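Long-range contact in envelope glycoprotein (Bourbon virus, PDB 5ZKX), which probably drives fusion of the viral envelope with the host cell membrane, as in related class III fusion proteins of the gp64 family: residues Lys121-Arg126 with Ser140-Val145. Sequence-based numbering, arbitrary orientation.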
# COMPACT_ATOMS: atom_id res chain seq x y z
N LYS A 121 -32.74 -9.01 -11.08
CA LYS A 121 -33.50 -10.26 -11.03
C LYS A 121 -32.54 -11.42 -10.81
O LYS A 121 -31.63 -11.63 -11.60
CB LYS A 121 -34.29 -10.46 -12.33
CG LYS A 121 -34.98 -11.81 -12.44
CD LYS A 121 -36.11 -11.93 -11.43
CE LYS A 121 -36.82 -13.26 -11.57
NZ LYS A 121 -35.88 -14.41 -11.37
N GLU A 122 -32.76 -12.16 -9.72
CA GLU A 122 -32.01 -13.38 -9.44
C GLU A 122 -32.92 -14.58 -9.65
O GLU A 122 -34.12 -14.53 -9.35
CB GLU A 122 -31.47 -13.38 -8.01
CG GLU A 122 -30.46 -14.48 -7.74
CD GLU A 122 -29.34 -14.49 -8.76
OE1 GLU A 122 -28.60 -13.49 -8.85
OE2 GLU A 122 -29.21 -15.49 -9.49
N LEU A 123 -32.35 -15.66 -10.18
CA LEU A 123 -33.16 -16.84 -10.47
C LEU A 123 -33.35 -17.68 -9.21
O LEU A 123 -32.60 -17.57 -8.24
CB LEU A 123 -32.51 -17.68 -11.58
CG LEU A 123 -31.18 -18.40 -11.35
CD1 LEU A 123 -31.38 -19.77 -10.74
CD2 LEU A 123 -30.45 -18.53 -12.67
N GLU A 124 -34.38 -18.52 -9.25
CA GLU A 124 -34.62 -19.50 -8.20
C GLU A 124 -34.42 -20.89 -8.77
O GLU A 124 -34.93 -21.22 -9.84
CB GLU A 124 -36.03 -19.37 -7.62
CG GLU A 124 -36.29 -20.30 -6.44
CD GLU A 124 -37.61 -20.03 -5.76
OE1 GLU A 124 -37.63 -19.94 -4.51
OE2 GLU A 124 -38.63 -19.91 -6.46
N LYS A 125 -33.65 -21.71 -8.05
CA LYS A 125 -33.31 -23.06 -8.50
C LYS A 125 -34.38 -24.03 -7.99
O LYS A 125 -34.21 -24.73 -6.99
CB LYS A 125 -31.92 -23.45 -8.00
CG LYS A 125 -31.43 -24.80 -8.48
CD LYS A 125 -30.32 -25.30 -7.58
CE LYS A 125 -29.75 -26.61 -8.07
NZ LYS A 125 -28.69 -27.11 -7.15
N ARG A 126 -35.51 -24.06 -8.70
CA ARG A 126 -36.67 -24.84 -8.29
C ARG A 126 -36.97 -25.93 -9.31
O ARG A 126 -36.80 -25.73 -10.52
CB ARG A 126 -37.90 -23.96 -8.10
CG ARG A 126 -38.30 -23.20 -9.34
CD ARG A 126 -39.72 -22.69 -9.25
NE ARG A 126 -40.10 -22.03 -10.50
CZ ARG A 126 -39.89 -20.75 -10.76
NH1 ARG A 126 -39.31 -19.97 -9.86
NH2 ARG A 126 -40.26 -20.25 -11.93
N SER A 140 -36.52 -20.20 -14.45
CA SER A 140 -36.22 -19.01 -13.65
C SER A 140 -35.07 -18.24 -14.29
O SER A 140 -34.08 -18.84 -14.72
CB SER A 140 -35.86 -19.39 -12.21
OG SER A 140 -36.02 -18.29 -11.34
N TRP A 141 -35.20 -16.92 -14.34
CA TRP A 141 -34.27 -16.07 -15.05
C TRP A 141 -33.48 -15.19 -14.09
O TRP A 141 -33.93 -14.88 -12.98
CB TRP A 141 -34.99 -15.18 -16.07
CG TRP A 141 -35.54 -15.92 -17.24
CD1 TRP A 141 -36.70 -16.63 -17.28
CD2 TRP A 141 -34.94 -16.04 -18.53
NE1 TRP A 141 -36.87 -17.18 -18.53
CE2 TRP A 141 -35.80 -16.83 -19.32
CE3 TRP A 141 -33.77 -15.54 -19.11
CZ2 TRP A 141 -35.53 -17.14 -20.64
CZ3 TRP A 141 -33.49 -15.86 -20.43
CH2 TRP A 141 -34.37 -16.65 -21.18
N ARG A 142 -32.29 -14.79 -14.54
CA ARG A 142 -31.46 -13.82 -13.83
C ARG A 142 -30.91 -12.83 -14.85
O ARG A 142 -30.67 -13.18 -16.01
CB ARG A 142 -30.31 -14.50 -13.06
CG ARG A 142 -29.13 -14.93 -13.94
CD ARG A 142 -28.15 -15.79 -13.17
NE ARG A 142 -27.75 -15.19 -11.90
CZ ARG A 142 -26.56 -14.64 -11.68
NH1 ARG A 142 -25.65 -14.61 -12.64
NH2 ARG A 142 -26.28 -14.11 -10.50
N CYS A 143 -30.73 -11.59 -14.42
CA CYS A 143 -30.16 -10.57 -15.29
C CYS A 143 -29.69 -9.39 -14.45
O CYS A 143 -30.16 -9.16 -13.34
CB CYS A 143 -31.16 -10.11 -16.35
SG CYS A 143 -32.58 -9.19 -15.71
N GLY A 144 -28.74 -8.65 -15.02
CA GLY A 144 -28.23 -7.45 -14.38
C GLY A 144 -27.51 -6.60 -15.39
O GLY A 144 -27.11 -7.07 -16.45
N VAL A 145 -27.35 -5.32 -15.04
CA VAL A 145 -26.69 -4.35 -15.91
C VAL A 145 -26.07 -3.27 -15.04
O VAL A 145 -26.52 -3.01 -13.92
CB VAL A 145 -27.69 -3.75 -16.93
CG1 VAL A 145 -28.63 -2.76 -16.26
CG2 VAL A 145 -26.94 -3.10 -18.10
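K121 and C143 form a single antiparallel beta bridge, a hydrogen-bonded pair, where an irregular loop runs back along strand 134-148 in the postfusion glycoprotein, related to baculovirus gp64. C143 N donates to K121 O at 3.0 Å, while the return bond from K121 N to C143 O is weak; C143 SG is disulfide-bonded to C91. Past this bridge the loop lacks regular strand pairing, and side chains take over as its links to the strand.

A long, flexible lysine suits the bridge position itself: bent at chi2 and chi4, K121 curls forward over the following peptide so that NZ meets W141 O at 2.6 Å, in the carbonyl plane, and also bonds E122 O from above that carbonyl's plane. One ammonium thus bridges the two backbones.

L123 is buried. Its CD2 rests on the aliphatic part of R142, 3.6 Å from CD, and its side chain also touches W52 and M438. Arginine supplies both methylenes for this packing and a charged tip: the guanidinium grips the E122 carboxylate side-on, NE to OE2 at 2.8 Å and NH2 to OE1 at 2.9 Å, with the two planes 38° apart. R142 NH1 pairs with E187 and NH2 also reaches S430 O of helix 422-437, consistent with a well-compensated charge.

The looser margin is the side chain of E124, which covers little of the strand; its carboxylate leads away to a weak salt bridge with R126, whose NH1 also pairs with E96 and NH2 bonds V97 O. The E124 backbone, by contrast, is closely fitted against small S140, whose OG, anti to the backbone N (chi1 -160°), also bonds E96 and accepts E124 N at 2.7 Å in a nearly straight hydrogen bond of 176°.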